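Local structure of hypothetical protein Atu2684 (Agrobacterium tumefaciens, 2AXO) at residues G44-T50 / T115-N121; M67-V73 / I134-L138; V175-R181 / H201-Q207. The protein is of unknown function but belongs to the thioredoxin clan and carries a disulfide-bonded CxxC motif, consistent with a redox role. All blocks are in the same frame, centred on the assembly; numbering follows the deposited sequence.

Contact 1 (G44-T50 / T115-N121); sequences GVVELFT and TPQAILN
Two extended segments, strands 45-50 and 117-120, run antiparallel at 157° with their axes 4.5 Å apart. E47 faces I119 and F49 faces Q117 as hydrogen-bonded pairs: E47 N to I119 O 3.0 Å, I119 N to E47 O 2.8 Å, F49 N to Q117 O 2.8 Å, Q117 N to F49 O 3.2 Å. L48-A118 between them (CA to CA 4.3 Å) and V46-L120 beyond E47-I119 are non-hydrogen-bonded pairs. At one end N121, in the left-handed region that asparagine tolerates, gives its N to V45 O (2.9 Å); G44 has backbone angles only glycine takes easily. At the other, a cis peptide precedes P116. These are the two central strands of a thioredoxin-like sheet ordered 74-79, 45-50, 117-120, 124-127, with its cis-proline beside the CxxC: T115 touches both C54 and C57. On the face of V46, L48, A118 and L120, small A118 suits the hollow beside V46 and L48, A118 CB meeting V46 CG1 at 4.3 Å. L48 leaves on this face, and its t, p rotamer brings CD1 to 4.0 Å from P116 CB; V46 CG2 fits against L120 CD2 (3.8 Å). On the opposite face F49 (chi1 m) turns its ring edge to I119, CE1 to CG1 3.5 Å, and stacks on Y78. E47, buried, pairs its charge with R100; a water lies 2.6 Å from E47 OE1 and 2.8 Å from I119 O.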
loop_
_atom_site.group_PDB
_atom_site.type_symbol
_atom_site.label_atom_id
_atom_site.label_comp_id
_atom_site.label_asym_id
_atom_site.label_seq_id
_atom_site.Cartn_x
_atom_site.Cartn_y
_atom_site.Cartn_z
ATOM N N GLY A 44 -6.931 -1.006 -26.369
ATOM C CA GLY A 44 -7.287 -0.642 -25.006
ATOM C C GLY A 44 -6.124 -0.083 -24.208
ATOM O O GLY A 44 -5.070 0.233 -24.764
ATOM N N VAL A 45 -6.318 0.036 -22.900
ATOM C CA VAL A 45 -5.297 0.564 -22.009
ATOM C C VAL A 45 -4.828 -0.481 -21.004
ATOM O O VAL A 45 -5.638 -1.159 -20.364
ATOM C CB VAL A 45 -5.827 1.793 -21.238
ATOM C CG1 VAL A 45 -4.776 2.294 -20.253
ATOM C CG2 VAL A 45 -6.195 2.893 -22.224
ATOM N N VAL A 46 -3.511 -0.617 -20.878
ATOM C CA VAL A 46 -2.933 -1.565 -19.930
ATOM C C VAL A 46 -2.013 -0.821 -18.969
ATOM O O VAL A 46 -0.976 -0.310 -19.366
ATOM C CB VAL A 46 -2.125 -2.670 -20.658
ATOM C CG1 VAL A 46 -1.451 -3.587 -19.639
ATOM C CG2 VAL A 46 -3.057 -3.476 -21.551
ATOM N N GLU A 47 -2.422 -0.756 -17.706
ATOM C CA GLU A 47 -1.656 -0.085 -16.675
ATOM C C GLU A 47 -1.091 -1.120 -15.729
ATOM O O GLU A 47 -1.826 -1.766 -14.985
ATOM C CB GLU A 47 -2.547 0.888 -15.909
ATOM C CG GLU A 47 -3.002 2.055 -16.749
ATOM C CD GLU A 47 -3.994 2.933 -16.025
ATOM O OE1 GLU A 47 -5.138 2.482 -15.827
ATOM O OE2 GLU A 47 -3.611 4.059 -15.646
ATOM N N LEU A 48 0.226 -1.275 -15.769
ATOM C CA LEU A 48 0.907 -2.251 -14.934
ATOM C C LEU A 48 1.525 -1.642 -13.688
ATOM O O LEU A 48 2.259 -0.654 -13.765
ATOM C CB LEU A 48 2.007 -2.929 -15.754
ATOM C CG LEU A 48 2.988 -3.839 -15.015
ATOM C CD1 LEU A 48 2.298 -5.141 -14.632
ATOM C CD2 LEU A 48 4.186 -4.113 -15.916
ATOM N N PHE A 49 1.215 -2.227 -12.536
ATOM C CA PHE A 49 1.793 -1.777 -11.279
ATOM C C PHE A 49 2.864 -2.811 -10.984
ATOM O O PHE A 49 2.590 -4.009 -10.890
ATOM C CB PHE A 49 0.724 -1.700 -10.190
ATOM C CG PHE A 49 -0.303 -0.643 -10.466
ATOM C CD1 PHE A 49 -1.379 -0.903 -11.312
ATOM C CD2 PHE A 49 -0.122 0.655 -9.991
ATOM C CE1 PHE A 49 -2.257 0.117 -11.689
ATOM C CE2 PHE A 49 -0.993 1.679 -10.362
ATOM C CZ PHE A 49 -2.061 1.411 -11.214
ATOM N N THR A 50 4.096 -2.329 -10.866
ATOM C CA THR A 50 5.247 -3.197 -10.680
ATOM C C THR A 50 6.294 -2.513 -9.811
ATOM O O THR A 50 6.034 -1.471 -9.228
ATOM C CB THR A 50 5.858 -3.504 -12.072
ATOM O OG1 THR A 50 7.014 -4.338 -11.940
ATOM C CG2 THR A 50 6.237 -2.199 -12.773
ATOM N N THR A 115 1.486 -7.084 -6.672
ATOM C CA THR A 115 2.272 -6.801 -7.872
ATOM C C THR A 115 2.817 -8.139 -8.347
ATOM O O THR A 115 3.150 -9.000 -7.538
ATOM C CB THR A 115 3.470 -5.838 -7.611
ATOM O OG1 THR A 115 4.236 -6.311 -6.499
ATOM C CG2 THR A 115 2.986 -4.419 -7.349
ATOM N N PRO A 116 2.888 -8.344 -9.671
ATOM C CA PRO A 116 2.481 -7.397 -10.711
ATOM C C PRO A 116 0.984 -7.471 -11.002
ATOM O O PRO A 116 0.422 -8.559 -11.162
ATOM C CB PRO A 116 3.328 -7.825 -11.906
ATOM C CG PRO A 116 3.388 -9.308 -11.737
ATOM C CD PRO A 116 3.617 -9.486 -10.255
ATOM N N GLN A 117 0.346 -6.307 -11.066
ATOM C CA GLN A 117 -1.080 -6.226 -11.336
ATOM C C GLN A 117 -1.341 -5.306 -12.516
ATOM O O GLN A 117 -0.863 -4.173 -12.547
ATOM C CB GLN A 117 -1.827 -5.681 -10.118
ATOM C CG GLN A 117 -3.312 -5.464 -10.371
ATOM C CD GLN A 117 -4.027 -4.857 -9.182
ATOM O OE1 GLN A 117 -3.706 -3.752 -8.748
ATOM N NE2 GLN A 117 -5.011 -5.573 -8.655
ATOM N N ALA A 118 -2.094 -5.793 -13.494
ATOM C CA ALA A 118 -2.410 -4.970 -14.643
ATOM C C ALA A 118 -3.881 -4.585 -14.582
ATOM O O ALA A 118 -4.746 -5.422 -14.314
ATOM C CB ALA A 118 -2.108 -5.719 -15.940
ATOM N N ILE A 119 -4.150 -3.306 -14.809
ATOM C CA ILE A 119 -5.512 -2.793 -14.809
ATOM C C ILE A 119 -5.845 -2.560 -16.281
ATOM O O ILE A 119 -5.096 -1.892 -16.992
ATOM C CB ILE A 119 -5.605 -1.464 -14.007
ATOM C CG1 ILE A 119 -5.142 -1.690 -12.559
ATOM C CG2 ILE A 119 -7.029 -0.925 -14.045
ATOM C CD1 ILE A 119 -5.982 -2.700 -11.779
ATOM N N LEU A 120 -6.956 -3.130 -16.743
ATOM C CA LEU A 120 -7.337 -3.013 -18.147
ATOM C C LEU A 120 -8.512 -2.053 -18.374
ATOM O O LEU A 120 -9.593 -2.233 -17.808
ATOM C CB LEU A 120 -7.664 -4.411 -18.692
ATOM C CG LEU A 120 -6.649 -5.524 -18.365
ATOM C CD1 LEU A 120 -7.121 -6.828 -18.982
ATOM C CD2 LEU A 120 -5.266 -5.166 -18.893
ATOM N N ASN A 121 -8.290 -1.036 -19.207
ATOM C CA ASN A 121 -9.306 -0.018 -19.505
ATOM C C ASN A 121 -9.880 0.576 -18.222
ATOM O O ASN A 121 -11.004 1.079 -18.215
ATOM C CB ASN A 121 -10.466 -0.611 -20.326
ATOM C CG ASN A 121 -10.083 -0.942 -21.760
ATOM O OD1 ASN A 121 -10.932 -1.376 -22.552
ATOM N ND2 ASN A 121 -8.820 -0.750 -22.106
HETATM O O HOH W 1 -6.093 0.644 -17.407
#

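Contact 2 (M67-V73 / I134-L138)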
loop_
_atom_site.group_PDB
_atom_site.type_symbol
_atom_site.label_atom_id
_atom_site.label_comp_id
_atom_site.label_asym_id
_atom_site.label_seq_id
_atom_site.Cartn_x
_atom_site.Cartn_y
_atom_site.Cartn_z
HETATM N N MSE A 67 3.915 -5.573 -25.613
HETATM C CA MSE A 67 2.695 -4.924 -26.046
HETATM C C MSE A 67 2.994 -3.497 -26.508
HETATM O O MSE A 67 2.432 -3.026 -27.495
HETATM C CB MSE A 67 1.674 -4.934 -24.908
HETATM C CG MSE A 67 1.202 -6.337 -24.529
HETATM SE SE MSE A 67 -0.150 -6.294 -23.132
HETATM C CE MSE A 67 1.010 -5.992 -21.636
ATOM N N ILE A 68 3.886 -2.811 -25.796
ATOM C CA ILE A 68 4.275 -1.449 -26.163
ATOM C C ILE A 68 5.002 -1.490 -27.509
ATOM O O ILE A 68 4.829 -0.602 -28.349
ATOM C CB ILE A 68 5.221 -0.820 -25.093
ATOM C CG1 ILE A 68 4.413 -0.450 -23.841
ATOM C CG2 ILE A 68 5.913 0.429 -25.651
ATOM C CD1 ILE A 68 5.267 0.002 -22.681
ATOM N N GLN A 69 5.820 -2.519 -27.716
ATOM C CA GLN A 69 6.545 -2.644 -28.973
ATOM C C GLN A 69 5.559 -2.843 -30.117
ATOM O O GLN A 69 5.739 -2.296 -31.203
ATOM C CB GLN A 69 7.531 -3.820 -28.929
ATOM C CG GLN A 69 8.333 -3.968 -30.223
ATOM C CD GLN A 69 9.422 -5.019 -30.124
ATOM O OE1 GLN A 69 10.287 -4.948 -29.253
ATOM N NE2 GLN A 69 9.388 -5.998 -31.022
ATOM N N LYS A 70 4.508 -3.621 -29.874
ATOM C CA LYS A 70 3.514 -3.854 -30.913
ATOM C C LYS A 70 2.695 -2.592 -31.177
ATOM O O LYS A 70 2.182 -2.393 -32.280
ATOM C CB LYS A 70 2.586 -5.005 -30.533
ATOM C CG LYS A 70 1.626 -5.361 -31.654
ATOM C CD LYS A 70 1.124 -6.779 -31.537
ATOM C CE LYS A 70 2.226 -7.779 -31.842
ATOM N NZ LYS A 70 1.739 -9.171 -31.625
ATOM N N GLY A 71 2.571 -1.755 -30.153
ATOM C CA GLY A 71 1.845 -0.503 -30.283
ATOM C C GLY A 71 0.337 -0.583 -30.464
ATOM O O GLY A 71 -0.270 0.397 -30.890
ATOM N N ASP A 72 -0.280 -1.720 -30.144
ATOM C CA ASP A 72 -1.723 -1.824 -30.317
ATOM C C ASP A 72 -2.508 -1.527 -29.045
ATOM O O ASP A 72 -3.729 -1.660 -29.012
ATOM C CB ASP A 72 -2.128 -3.188 -30.916
ATOM C CG ASP A 72 -1.701 -4.381 -30.072
ATOM O OD1 ASP A 72 -0.993 -4.208 -29.060
ATOM O OD2 ASP A 72 -2.083 -5.515 -30.446
ATOM N N VAL A 73 -1.796 -1.116 -28.002
ATOM C CA VAL A 73 -2.430 -0.740 -26.744
ATOM C C VAL A 73 -1.667 0.443 -26.178
ATOM O O VAL A 73 -0.539 0.726 -26.597
ATOM C CB VAL A 73 -2.407 -1.885 -25.693
ATOM C CG1 VAL A 73 -3.016 -3.146 -26.283
ATOM C CG2 VAL A 73 -0.987 -2.149 -25.215
ATOM N N ILE A 134 -4.843 -10.671 -20.877
ATOM C CA ILE A 134 -5.050 -9.247 -21.089
ATOM C C ILE A 134 -5.651 -8.945 -22.455
ATOM O O ILE A 134 -6.647 -8.232 -22.548
ATOM C CB ILE A 134 -3.742 -8.457 -20.883
ATOM C CG1 ILE A 134 -2.580 -9.197 -21.524
ATOM C CG2 ILE A 134 -3.483 -8.271 -19.393
ATOM C CD1 ILE A 134 -1.216 -8.642 -21.139
ATOM N N TYR A 135 -5.066 -9.490 -23.518
ATOM C CA TYR A 135 -5.605 -9.258 -24.853
ATOM C C TYR A 135 -7.011 -9.832 -25.009
ATOM O O TYR A 135 -7.868 -9.205 -25.629
ATOM C CB TYR A 135 -4.674 -9.840 -25.923
ATOM C CG TYR A 135 -3.572 -8.888 -26.333
ATOM C CD1 TYR A 135 -3.857 -7.736 -27.072
ATOM C CD2 TYR A 135 -2.249 -9.118 -25.960
ATOM C CE1 TYR A 135 -2.846 -6.838 -27.427
ATOM C CE2 TYR A 135 -1.235 -8.225 -26.311
ATOM C CZ TYR A 135 -1.541 -7.089 -27.043
ATOM O OH TYR A 135 -0.537 -6.206 -27.385
ATOM N N ASP A 136 -7.255 -11.019 -24.450
ATOM C CA ASP A 136 -8.586 -11.621 -24.547
ATOM C C ASP A 136 -9.595 -10.777 -23.770
ATOM O O ASP A 136 -10.754 -10.664 -24.166
ATOM C CB ASP A 136 -8.595 -13.058 -24.001
ATOM C CG ASP A 136 -7.728 -14.009 -24.818
ATOM O OD1 ASP A 136 -7.646 -13.849 -26.057
ATOM O OD2 ASP A 136 -7.142 -14.938 -24.215
ATOM N N ARG A 137 -9.153 -10.189 -22.663
ATOM C CA ARG A 137 -10.027 -9.349 -21.853
ATOM C C ARG A 137 -10.359 -8.078 -22.630
ATOM O O ARG A 137 -11.517 -7.674 -22.703
ATOM C CB ARG A 137 -9.352 -8.977 -20.528
ATOM C CG ARG A 137 -10.214 -9.185 -19.278
ATOM C CD ARG A 137 -11.642 -8.690 -19.459
ATOM N NE ARG A 137 -12.378 -8.639 -18.197
ATOM C CZ ARG A 137 -13.678 -8.377 -18.104
ATOM N NH1 ARG A 137 -14.389 -8.149 -19.201
ATOM N NH2 ARG A 137 -14.267 -8.325 -16.916
ATOM N N LEU A 138 -9.339 -7.448 -23.211
ATOM C CA LEU A 138 -9.548 -6.222 -23.981
ATOM C C LEU A 138 -10.505 -6.458 -25.140
ATOM O O LEU A 138 -11.316 -5.595 -25.472
ATOM C CB LEU A 138 -8.213 -5.693 -24.518
ATOM C CG LEU A 138 -7.275 -5.142 -23.442
ATOM C CD1 LEU A 138 -5.964 -4.707 -24.071
ATOM C CD2 LEU A 138 -7.954 -3.960 -22.753
#
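In the thioredoxin-like fold, helices 58-70 and 131-143 pack on the same face of the central sheet, and here the C-terminal end of the first, with the turn that follows, meets the second. The backbones stay well apart, the nearest CA atoms (V73 and Y135) being 9.3 Å from each other, so side chains alone do the joining, the long ones of Y135 and M67 spanning most of the gap. Y135 is the chief of them. Its CB leaves the helix sideways, but with chi1 at -86° the ring extends across the gap and puts its hydroxyl among the residues of the turn. Tyrosine suits the place because its ring packs against apolar neighbours while its OH still finds a polar partner, D72. That aspartate, with chi1 p, lies just after G71, whose positive phi is easy for glycine and lets the chain leave the helix; the helical bond from G71 N to M67 O (2.9 Å) closes the last turn. M67, modelled as selenomethionine, takes the m, t, m rotamer, whose chi3 of -78° bends the end (CE). M67 CG lies 3.6 Å from Y135 CE2, and M67 SE, in an oblique Met-aromatic contact, is 4.6 Å from the Y135 ring centroid and 3.3 Å from I134 CD1. V73, with chi1 m, points CG1 between two neighbours, Y135 CE1 at 3.9 Å and L138 CD1 at 4.0 Å. M67 and L138 both touch V46 of the sheet beneath, and I134 and L138 also rest on L120. The one hydrogen bond between the segments runs from Y135 OH to D72 OD1, a short 2.6 Å.

Contact 3 (V175-R181 / H201-Q207); sequences VVAYFTR and HSVYDVQ
R181 NH1 donates to H201 NE2 (3.0 Å), left as the acceptor because H201 ND1 donates a hydrogen bond to the carbonyl G75 O; D205 meanwhile forms a salt bridge with K228. Next come the backbone bonds of an antiparallel hairpin, strands 175-180 and 202-207 crossing at 132° with axes 4.4 Å apart: V176 N to Q207 O 2.8 Å, Q207 N to V176 O 3.0 Å, Y178 N to D205 O 2.8 Å, Y204 N to Y178 O 2.9 Å, T180 N to S202 O 3.1 Å and H201 N to R181 O 3.0 Å. Y178 thus bonds to both Y204 and D205, a beta bulge that shifts the register by one, with Y204 at phi/psi -118/-6°; beyond it F179 lies opposite V203. H201 is left-handed where the chain turns. A water accepts from T180 OG1 (2.8 Å) and S202 N (3.0 Å). The flat rings of F179 (p) and H201 (m) stack face to face, centroids 4.2 Å apart, planes at 22°. Y204 (p) lays its ring over Y178 CB, 4.0 Å from CB to centroid. Small A177 fits its CB between V203 CG1 (4.2 Å) and V206 CG2 (4.3 Å). Y178 lies under helix 223-229, strand 232-241 pairs with the far edge of 172-186, and H201 and V203 bond to S77 of strand 74-79, joining the hairpin to the thioredoxin-like sheet.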
loop_
_atom_site.group_PDB
_atom_site.type_symbol
_atom_site.label_atom_id
_atom_site.label_comp_id
_atom_site.label_asym_id
_atom_site.label_seq_id
_atom_site.Cartn_x
_atom_site.Cartn_y
_atom_site.Cartn_z
ATOM N N VAL A 175 -7.056 12.918 -18.078
ATOM C CA VAL A 175 -5.867 12.586 -17.296
ATOM C C VAL A 175 -4.621 12.393 -18.163
ATOM O O VAL A 175 -4.668 11.714 -19.186
ATOM C CB VAL A 175 -6.103 11.285 -16.481
ATOM C CG1 VAL A 175 -4.875 10.952 -15.633
ATOM C CG2 VAL A 175 -7.337 11.439 -15.602
ATOM N N VAL A 176 -3.510 12.991 -17.747
ATOM C CA VAL A 176 -2.262 12.844 -18.483
ATOM C C VAL A 176 -1.234 12.182 -17.585
ATOM O O VAL A 176 -0.947 12.667 -16.485
ATOM C CB VAL A 176 -1.695 14.199 -18.958
ATOM C CG1 VAL A 176 -0.377 13.978 -19.704
ATOM C CG2 VAL A 176 -2.696 14.901 -19.859
ATOM N N ALA A 177 -0.694 11.066 -18.058
ATOM C CA ALA A 177 0.316 10.323 -17.322
ATOM C C ALA A 177 1.632 10.503 -18.067
ATOM O O ALA A 177 1.764 10.107 -19.230
ATOM C CB ALA A 177 -0.059 8.843 -17.244
ATOM N N TYR A 178 2.595 11.125 -17.396
ATOM C CA TYR A 178 3.903 11.382 -17.986
ATOM C C TYR A 178 4.844 10.231 -17.667
ATOM O O TYR A 178 4.883 9.749 -16.539
ATOM C CB TYR A 178 4.465 12.689 -17.422
ATOM C CG TYR A 178 3.582 13.891 -17.692
ATOM C CD1 TYR A 178 3.645 14.566 -18.913
ATOM C CD2 TYR A 178 2.669 14.340 -16.736
ATOM C CE1 TYR A 178 2.820 15.668 -19.178
ATOM C CE2 TYR A 178 1.837 15.437 -16.988
ATOM C CZ TYR A 178 1.918 16.093 -18.208
ATOM O OH TYR A 178 1.092 17.165 -18.460
ATOM N N PHE A 179 5.601 9.786 -18.664
ATOM C CA PHE A 179 6.531 8.690 -18.449
ATOM C C PHE A 179 7.822 8.866 -19.217
ATOM O O PHE A 179 7.925 9.695 -20.131
ATOM C CB PHE A 179 5.896 7.351 -18.862
ATOM C CG PHE A 179 5.422 7.318 -20.288
ATOM C CD1 PHE A 179 4.078 7.527 -20.587
ATOM C CD2 PHE A 179 6.322 7.102 -21.335
ATOM C CE1 PHE A 179 3.630 7.523 -21.906
ATOM C CE2 PHE A 179 5.889 7.096 -22.661
ATOM C CZ PHE A 179 4.538 7.307 -22.948
ATOM N N THR A 180 8.819 8.090 -18.812
ATOM C CA THR A 180 10.092 8.074 -19.496
ATOM C C THR A 180 9.867 6.941 -20.487
ATOM O O THR A 180 9.138 5.995 -20.200
ATOM C CB THR A 180 11.263 7.720 -18.540
ATOM O OG1 THR A 180 10.985 6.479 -17.868
ATOM C CG2 THR A 180 11.454 8.822 -17.506
ATOM N N ARG A 181 10.459 7.057 -21.664
ATOM C CA ARG A 181 10.305 6.039 -22.690
ATOM C C ARG A 181 10.960 4.741 -22.227
ATOM O O ARG A 181 10.306 3.704 -22.118
ATOM C CB ARG A 181 10.939 6.546 -23.981
ATOM C CG ARG A 181 11.051 5.533 -25.086
ATOM C CD ARG A 181 9.702 5.059 -25.567
ATOM N NE ARG A 181 9.843 4.425 -26.871
ATOM C CZ ARG A 181 8.894 3.725 -27.470
ATOM N NH1 ARG A 181 7.714 3.559 -26.879
ATOM N NH2 ARG A 181 9.128 3.194 -28.660
ATOM N N HIS A 201 7.996 2.986 -20.322
ATOM C CA HIS A 201 6.818 3.784 -20.009
ATOM C C HIS A 201 6.547 3.930 -18.509
ATOM O O HIS A 201 5.404 3.866 -18.062
ATOM C CB HIS A 201 5.595 3.216 -20.750
ATOM C CG HIS A 201 5.648 3.417 -22.236
ATOM N ND1 HIS A 201 4.528 3.370 -23.039
ATOM C CD2 HIS A 201 6.689 3.698 -23.059
ATOM C CE1 HIS A 201 4.875 3.621 -24.291
ATOM N NE2 HIS A 201 6.179 3.824 -24.330
ATOM N N SER A 202 7.622 4.141 -17.753
ATOM C CA SER A 202 7.558 4.324 -16.308
ATOM C C SER A 202 6.986 5.704 -15.988
ATOM O O SER A 202 7.622 6.734 -16.236
ATOM C CB SER A 202 8.956 4.185 -15.690
ATOM O OG SER A 202 9.469 2.878 -15.866
ATOM N N VAL A 203 5.775 5.712 -15.440
ATOM C CA VAL A 203 5.085 6.949 -15.095
ATOM C C VAL A 203 5.697 7.645 -13.878
ATOM O O VAL A 203 5.898 7.024 -12.836
ATOM C CB VAL A 203 3.593 6.660 -14.827
ATOM C CG1 VAL A 203 2.864 7.933 -14.419
ATOM C CG2 VAL A 203 2.956 6.062 -16.079
ATOM N N TYR A 204 5.989 8.935 -14.017
ATOM C CA TYR A 204 6.565 9.693 -12.910
ATOM C C TYR A 204 5.680 10.841 -12.445
ATOM O O TYR A 204 5.993 11.514 -11.462
ATOM C CB TYR A 204 7.944 10.235 -13.280
ATOM C CG TYR A 204 7.950 11.204 -14.433
ATOM C CD1 TYR A 204 8.168 10.762 -15.738
ATOM C CD2 TYR A 204 7.765 12.567 -14.220
ATOM C CE1 TYR A 204 8.209 11.657 -16.803
ATOM C CE2 TYR A 204 7.799 13.470 -15.275
ATOM C CZ TYR A 204 8.025 13.010 -16.564
ATOM O OH TYR A 204 8.085 13.907 -17.604
ATOM N N ASP A 205 4.586 11.080 -13.161
ATOM C CA ASP A 205 3.649 12.129 -12.781
ATOM C C ASP A 205 2.330 11.948 -13.511
ATOM O O ASP A 205 2.301 11.605 -14.690
ATOM C CB ASP A 205 4.216 13.525 -13.071
ATOM C CG ASP A 205 3.337 14.633 -12.510
ATOM O OD1 ASP A 205 2.868 14.490 -11.359
ATOM O OD2 ASP A 205 3.116 15.649 -13.209
ATOM N N VAL A 206 1.239 12.174 -12.786
ATOM C CA VAL A 206 -0.107 12.042 -13.334
ATOM C C VAL A 206 -0.891 13.288 -12.933
ATOM O O VAL A 206 -0.858 13.690 -11.772
ATOM C CB VAL A 206 -0.834 10.803 -12.746
ATOM C CG1 VAL A 206 -2.235 10.697 -13.328
ATOM C CG2 VAL A 206 -0.033 9.535 -13.025
ATOM N N GLN A 207 -1.588 13.903 -13.881
ATOM C CA GLN A 207 -2.367 15.097 -13.573
ATOM C C GLN A 207 -3.611 15.213 -14.435
ATOM O O GLN A 207 -3.642 14.764 -15.585
ATOM C CB GLN A 207 -1.515 16.358 -13.740
ATOM C CG GLN A 207 -0.945 16.544 -15.130
ATOM C CD GLN A 207 -0.056 17.771 -15.236
ATOM O OE1 GLN A 207 0.789 18.016 -14.373
ATOM N NE2 GLN A 207 -0.227 18.534 -16.306
HETATM O O HOH W 2 10.569 3.779 -18.271
#

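How the contacts relate
Contacts 1 and 2 belong to one thioredoxin-like unit: contact 1 pairs its central strands, and contact 2 joins the two helices on one face of that sheet, where L120 packs on I134 and R137. Contact 3 lies in the hairpin 172-186/196-212, which hydrogen-bonds to strand 74-79 of that unit; I68 of contact 2 reaches its H201 and R181. Contact 1 is almost wholly buried and, like contact 3, is held by regular backbone bonds. Contact 2, also buried though Y135 and D72 are partly exposed, has side chains alone, mostly apolar. In partly buried contact 3 the F179-H201 stack and R181-H201 bond run between the segments themselves; contact 1's ring and charge partners lie outside.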